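Local structure of glycoside hydrolase family 31 (Trueperella pyogenes, 5I0F) at residues E303-S308 and I340-R345; D334-T339 and D396-E401. The protein degrades cycloalternan, a cyclic glucose oligosaccharide, as a family 31 glycoside hydrolase that forms a covalent intermediate with its substrate. All coordinates share one frame; numbering follows the deposited sequence.

Interaction 1 of 2, residues E303-S308 and I340-R345; sequences EWNTQS and IFRDAR
R342 reaches across to the backbone of N305, joining the first two beta-alpha loops of the TIM barrel. Its CB packs near the backbone N of D334, while the side chain also touches A366. CG lies anti to the backbone N (chi1 -168°), and a bend at chi3 turns the guanidinium towards 303-308. NE donates to a water that sits 2.8 Å from NE and also lies close to N305 O. NH1 donates directly to N305 O at 3.0 Å, nearly straight at 161°. The acceptor and the water both lie in the guanidinium plane, at its edge, with the water probably forming a second, indirect link between NE and N305 O, although NH1 itself stands above the carbonyl plane. The N305 amide and the guanidinium planes are 23° apart; ND2 comes within 3.5 Å of NH1, but both are donors and do not bond. The methyl CG2 of T306 flanks the same nitrogen obliquely at 3.7 Å. T306 also stands at the N-cap of helix 307-320, where its OG1 accepts a hydrogen bond from L309 N.

Interaction 2 of 2, residues D334-T339 and D396-E401; sequences DEEGFT and DDLGPE. With CA (calcium ion), chain I; GLC (alpha-D-glucopyranose), chain C.
E336 lays its CB and CG along the methyl CD2 of L398, 3.9 Å from each, the two side chains sliding past each other in opposite directions. Beyond CG the glutamate is extended (chi2 -163°), which carries the carboxylate past the leucine to the backbone of G399. There OE1 accepts from G399 N at 2.8 Å, on its syn side and 27° out of the carboxylate plane. G399 is the N-cap residue of helix 400-412, so the negative group sits by the amino end of a helix, where the helix dipole would probably favour its charged form.

The turn that presents E336 is held from within by D334, whose OD1 takes two backbone donors from the same face of its plane: E336 N at 2.9 Å, which makes an Asx turn, and G337 N at 3.0 Å. E335, between D334 and E336, serves the ligand pocket instead. With its chain bent at chi2, its carboxylate grips a glucose through two bonds, O4 donating to OE1 at 2.8 Å and O6 to OE2 at 2.7 Å; N302 holds the same sugar. F338 borders this site too, its CZ 3.5 Å from O4 of the glucose. At the far end of 396-401, D396 binds a calcium ion through both carboxylate oxygens, with a water also on the metal.

The contact thus bridges a sugar-binding loop and a metal-bearing one at the C-terminal ends of the barrel strands: 334-339 belongs to the connection from strand 326-329 to helix 370-379, while the segment 396-401 leads from strand 383-388 into helix 400-412, whose A402 and L403 touch E336 and L398.

From the N terminus, 303-308 follows barrel strand 297-300 and enters helix 307-320. The chain then passes strand 326-329 and lays down 334-339 and 340-345 in immediate succession. Interaction 1 closes the loop back from 340-345 to 303-308, with the rest of helix 307-320 and strand 326-329 in between; interaction 2 closes when the chain has gone through helix 370-379 and strand 383-388 to reach 396-401. The two closures cross rather than nest, because their segments alternate. They meet in the second beta-alpha loop through a probable hydrogen bond from D334 N to I340 O, and again where I340 CD1 packs on E401 CG at the start of helix 400-412. That loop is thereby tied to both of its barrel neighbours.

Interaction 1 of 2, residues E303-S308 and I340-R345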
loop_
_atom_site.group_PDB
_atom_site.type_symbol
_atom_site.label_atom_id
_atom_site.label_comp_id
_atom_site.label_asym_id
_atom_site.label_seq_id
_atom_site.Cartn_x
_atom_site.Cartn_y
_atom_site.Cartn_z
ATOM N N GLU A 303 14.634 -13.118 8.887
ATOM C CA GLU A 303 15.760 -13.570 9.710
ATOM C C GLU A 303 16.759 -14.444 8.967
ATOM O O GLU A 303 17.648 -15.003 9.591
ATOM C CB GLU A 303 15.250 -14.230 11.010
ATOM C CG GLU A 303 14.512 -13.189 11.834
ATOM C CD GLU A 303 14.171 -13.604 13.244
ATOM O OE1 GLU A 303 13.905 -12.679 14.031
ATOM O OE2 GLU A 303 14.115 -14.805 13.566
ATOM N N TRP A 304 16.626 -14.557 7.644
ATOM C CA TRP A 304 17.676 -15.188 6.838
ATOM C C TRP A 304 18.676 -14.088 6.497
ATOM O O TRP A 304 18.593 -13.479 5.430
ATOM C CB TRP A 304 17.107 -15.791 5.574
ATOM C CG TRP A 304 16.048 -16.808 5.822
ATOM C CD1 TRP A 304 15.796 -17.492 6.983
ATOM C CD2 TRP A 304 15.139 -17.301 4.862
ATOM N NE1 TRP A 304 14.745 -18.349 6.808
ATOM C CE2 TRP A 304 14.309 -18.244 5.514
ATOM C CE3 TRP A 304 14.921 -17.027 3.509
ATOM C CZ2 TRP A 304 13.301 -18.934 4.850
ATOM C CZ3 TRP A 304 13.893 -17.727 2.846
ATOM C CH2 TRP A 304 13.104 -18.653 3.526
ATOM N N ASN A 305 19.591 -13.831 7.424
ATOM C CA ASN A 305 20.467 -12.663 7.333
ATOM C C ASN A 305 21.944 -13.005 7.140
ATOM O O ASN A 305 22.816 -12.170 7.384
ATOM C CB ASN A 305 20.246 -11.705 8.494
ATOM C CG ASN A 305 20.817 -12.203 9.807
ATOM O OD1 ASN A 305 20.925 -13.410 10.052
ATOM N ND2 ASN A 305 21.177 -11.264 10.671
ATOM N N THR A 306 22.206 -14.225 6.691
ATOM C CA THR A 306 23.549 -14.660 6.343
ATOM C C THR A 306 23.416 -15.570 5.158
ATOM O O THR A 306 22.337 -16.150 4.913
ATOM C CB THR A 306 24.287 -15.446 7.477
ATOM O OG1 THR A 306 23.652 -16.706 7.708
ATOM C CG2 THR A 306 24.336 -14.676 8.763
ATOM N N GLN A 307 24.521 -15.723 4.445
ATOM C CA GLN A 307 24.573 -16.619 3.291
ATOM C C GLN A 307 24.288 -18.051 3.725
ATOM O O GLN A 307 23.576 -18.809 3.033
ATOM C CB GLN A 307 25.947 -16.488 2.613
ATOM C CG GLN A 307 26.044 -17.120 1.230
ATOM C CD GLN A 307 27.319 -16.717 0.494
ATOM O OE1 GLN A 307 27.842 -15.590 0.673
ATOM N NE2 GLN A 307 27.813 -17.616 -0.361
ATOM N N SER A 308 24.831 -18.418 4.886
ATOM C CA SER A 308 24.561 -19.717 5.478
ATOM C C SER A 308 23.075 -19.956 5.738
ATOM O O SER A 308 22.551 -21.031 5.424
ATOM C CB SER A 308 25.339 -19.873 6.792
ATOM O OG SER A 308 25.174 -21.171 7.299
ATOM N N ILE A 340 25.205 -2.165 0.104
ATOM C CA ILE A 340 26.389 -3.010 0.271
ATOM C C ILE A 340 26.041 -4.178 1.191
ATOM O O ILE A 340 25.443 -3.961 2.232
ATOM C CB ILE A 340 27.516 -2.182 0.911
ATOM C CG1 ILE A 340 27.836 -0.971 -0.003
ATOM C CG2 ILE A 340 28.739 -3.048 1.205
ATOM C CD1 ILE A 340 28.789 0.024 0.574
ATOM N N PHE A 341 26.445 -5.395 0.808
ATOM C CA PHE A 341 26.233 -6.589 1.627
ATOM C C PHE A 341 26.919 -6.485 3.009
ATOM O O PHE A 341 28.030 -5.939 3.126
ATOM C CB PHE A 341 26.726 -7.854 0.899
ATOM C CG PHE A 341 25.707 -8.489 -0.023
ATOM C CD1 PHE A 341 25.563 -8.063 -1.338
ATOM C CD2 PHE A 341 24.889 -9.524 0.424
ATOM C CE1 PHE A 341 24.644 -8.646 -2.184
ATOM C CE2 PHE A 341 23.963 -10.114 -0.422
ATOM C CZ PHE A 341 23.839 -9.674 -1.732
ATOM N N ARG A 342 26.262 -6.995 4.051
ATOM C CA ARG A 342 26.814 -6.909 5.402
ATOM C C ARG A 342 28.215 -7.548 5.466
ATOM O O ARG A 342 28.445 -8.613 4.865
ATOM C CB ARG A 342 25.910 -7.556 6.446
ATOM C CG ARG A 342 26.315 -7.233 7.873
ATOM C CD ARG A 342 25.178 -7.487 8.843
ATOM N NE ARG A 342 24.692 -8.881 8.850
ATOM C CZ ARG A 342 25.028 -9.840 9.729
ATOM N NH1 ARG A 342 24.474 -11.050 9.625
ATOM N NH2 ARG A 342 25.915 -9.636 10.702
ATOM N N ASP A 343 29.117 -6.865 6.183
ATOM C CA ASP A 343 30.547 -7.250 6.368
ATOM C C ASP A 343 31.474 -7.078 5.167
ATOM O O ASP A 343 32.675 -7.347 5.287
ATOM C CB ASP A 343 30.703 -8.684 6.940
ATOM C CG ASP A 343 30.067 -8.849 8.319
ATOM O OD1 ASP A 343 30.013 -7.862 9.088
ATOM O OD2 ASP A 343 29.613 -9.981 8.615
ATOM N N ALA A 344 30.973 -6.633 4.016
ATOM C CA ALA A 344 31.845 -6.397 2.866
ATOM C C ALA A 344 32.833 -5.297 3.203
ATOM O O ALA A 344 32.499 -4.379 3.944
ATOM C CB ALA A 344 31.027 -6.020 1.623
ATOM N N ARG A 345 34.046 -5.426 2.690
ATOM C CA ARG A 345 35.104 -4.427 2.870
ATOM C C ARG A 345 35.395 -3.713 1.551
ATOM O O ARG A 345 35.315 -4.305 0.478
ATOM C CB ARG A 345 36.374 -5.083 3.425
ATOM C CG ARG A 345 36.144 -5.769 4.771
ATOM C CD ARG A 345 37.407 -6.254 5.431
ATOM N NE ARG A 345 38.234 -5.133 5.878
ATOM C CZ ARG A 345 39.530 -5.204 6.199
ATOM N NH1 ARG A 345 40.166 -4.100 6.589
ATOM N NH2 ARG A 345 40.211 -6.350 6.130
HETATM O O HOH W 1 23.044 -9.527 6.658
#

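Interaction 2 of 2, residues D334-T339 and D396-E401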
loop_
_atom_site.group_PDB
_atom_site.type_symbol
_atom_site.label_atom_id
_atom_site.label_comp_id
_atom_site.label_asym_id
_atom_site.label_seq_id
_atom_site.Cartn_x
_atom_site.Cartn_y
_atom_site.Cartn_z
ATOM N N ASP A 334 24.390 -3.920 4.973
ATOM C CA ASP A 334 24.946 -3.339 6.182
ATOM C C ASP A 334 23.907 -2.678 7.137
ATOM O O ASP A 334 24.268 -2.254 8.250
ATOM C CB ASP A 334 26.083 -2.353 5.833
ATOM C CG ASP A 334 25.625 -1.168 4.960
ATOM O OD1 ASP A 334 24.434 -0.801 4.940
ATOM O OD2 ASP A 334 26.491 -0.591 4.285
ATOM N N GLU A 335 22.648 -2.572 6.703
ATOM C CA GLU A 335 21.549 -1.982 7.485
ATOM C C GLU A 335 21.723 -0.485 7.779
ATOM O O GLU A 335 21.051 0.071 8.652
ATOM C CB GLU A 335 21.298 -2.761 8.786
ATOM C CG GLU A 335 20.848 -4.204 8.560
ATOM C CD GLU A 335 19.449 -4.327 7.941
ATOM O OE1 GLU A 335 18.584 -3.446 8.172
ATOM O OE2 GLU A 335 19.214 -5.326 7.209
ATOM N N GLU A 336 22.557 0.161 6.981
ATOM C CA GLU A 336 22.804 1.592 7.055
ATOM C C GLU A 336 22.461 2.281 5.738
ATOM O O GLU A 336 21.733 3.258 5.747
ATOM C CB GLU A 336 24.248 1.836 7.422
ATOM C CG GLU A 336 24.576 1.322 8.826
ATOM C CD GLU A 336 25.863 1.881 9.399
ATOM O OE1 GLU A 336 26.516 2.739 8.756
ATOM O OE2 GLU A 336 26.218 1.470 10.521
ATOM N N GLY A 337 22.996 1.769 4.620
ATOM C CA GLY A 337 22.795 2.347 3.290
ATOM C C GLY A 337 22.004 1.507 2.291
ATOM O O GLY A 337 21.663 2.001 1.210
ATOM N N PHE A 338 21.728 0.246 2.629
ATOM C CA PHE A 338 20.978 -0.687 1.755
ATOM C C PHE A 338 21.512 -0.766 0.329
ATOM O O PHE A 338 20.772 -0.901 -0.638
ATOM C CB PHE A 338 19.481 -0.409 1.855
ATOM C CG PHE A 338 19.007 -0.463 3.267
ATOM C CD1 PHE A 338 18.720 -1.685 3.855
ATOM C CD2 PHE A 338 18.980 0.699 4.061
ATOM C CE1 PHE A 338 18.381 -1.772 5.194
ATOM C CE2 PHE A 338 18.620 0.618 5.414
ATOM C CZ PHE A 338 18.320 -0.615 5.980
ATOM N N THR A 339 22.845 -0.710 0.238
ATOM C CA THR A 339 23.566 -0.734 -1.015
ATOM C C THR A 339 24.689 -1.793 -1.062
ATOM O O THR A 339 25.053 -2.263 -2.135
ATOM C CB THR A 339 24.143 0.690 -1.251
ATOM O OG1 THR A 339 23.044 1.623 -1.256
ATOM C CG2 THR A 339 24.801 0.779 -2.523
ATOM N N ASP A 396 22.713 9.612 13.802
ATOM C CA ASP A 396 24.043 10.061 14.253
ATOM C C ASP A 396 25.113 8.938 14.405
ATOM O O ASP A 396 26.317 9.238 14.386
ATOM C CB ASP A 396 23.925 10.871 15.559
ATOM C CG ASP A 396 23.162 10.132 16.657
ATOM O OD1 ASP A 396 22.915 8.913 16.535
ATOM O OD2 ASP A 396 22.793 10.772 17.663
ATOM N N ASP A 397 24.679 7.672 14.552
ATOM C CA ASP A 397 25.599 6.513 14.700
ATOM C C ASP A 397 25.839 5.683 13.427
ATOM O O ASP A 397 26.307 4.548 13.499
ATOM C CB ASP A 397 25.131 5.597 15.844
ATOM C CG ASP A 397 23.799 4.915 15.562
ATOM O OD1 ASP A 397 23.116 5.248 14.562
ATOM O OD2 ASP A 397 23.425 4.044 16.376
ATOM N N LEU A 398 25.518 6.243 12.268
ATOM C CA LEU A 398 25.871 5.627 10.997
ATOM C C LEU A 398 27.375 5.714 10.815
ATOM O O LEU A 398 28.002 6.669 11.287
ATOM C CB LEU A 398 25.205 6.369 9.831
ATOM C CG LEU A 398 23.678 6.313 9.773
ATOM C CD1 LEU A 398 23.176 7.217 8.657
ATOM C CD2 LEU A 398 23.214 4.888 9.577
ATOM N N GLY A 399 27.934 4.741 10.099
ATOM C CA GLY A 399 29.335 4.751 9.715
ATOM C C GLY A 399 29.605 5.758 8.606
ATOM O O GLY A 399 28.660 6.329 8.055
ATOM N N PRO A 400 30.897 5.978 8.260
ATOM C CA PRO A 400 31.260 7.014 7.282
ATOM C C PRO A 400 30.685 6.842 5.885
ATOM O O PRO A 400 30.377 7.838 5.245
ATOM C CB PRO A 400 32.798 6.944 7.207
ATOM C CG PRO A 400 33.228 6.219 8.429
ATOM C CD PRO A 400 32.084 5.352 8.880
ATOM N N GLU A 401 30.574 5.602 5.413
ATOM C CA GLU A 401 30.040 5.351 4.078
ATOM C C GLU A 401 28.578 5.807 3.940
ATOM O O GLU A 401 28.239 6.492 2.983
ATOM C CB GLU A 401 30.170 3.869 3.716
ATOM C CG GLU A 401 29.744 3.535 2.288
ATOM C CD GLU A 401 30.718 3.992 1.209
ATOM O OE1 GLU A 401 31.825 4.496 1.490
ATOM O OE2 GLU A 401 30.395 3.811 0.022
HETATM CA CA CA I . 22.475 8.342 19.105
HETATM C C1 GLC C . 12.698 -5.054 8.354
HETATM C C2 GLC C . 12.999 -4.025 9.457
HETATM C C3 GLC C . 13.930 -2.927 8.958
HETATM C C4 GLC C . 15.155 -3.538 8.285
HETATM C C5 GLC C . 14.714 -4.477 7.164
HETATM C C6 GLC C . 15.889 -5.126 6.439
HETATM O O2 GLC C . 11.787 -3.429 9.934
HETATM O O3 GLC C . 14.318 -2.081 10.050
HETATM O O4 GLC C . 15.983 -2.490 7.759
HETATM O O5 GLC C . 13.900 -5.510 7.726
HETATM O O6 GLC C . 16.613 -5.968 7.328
HETATM O O HOH W 2 22.959 6.186 18.319
#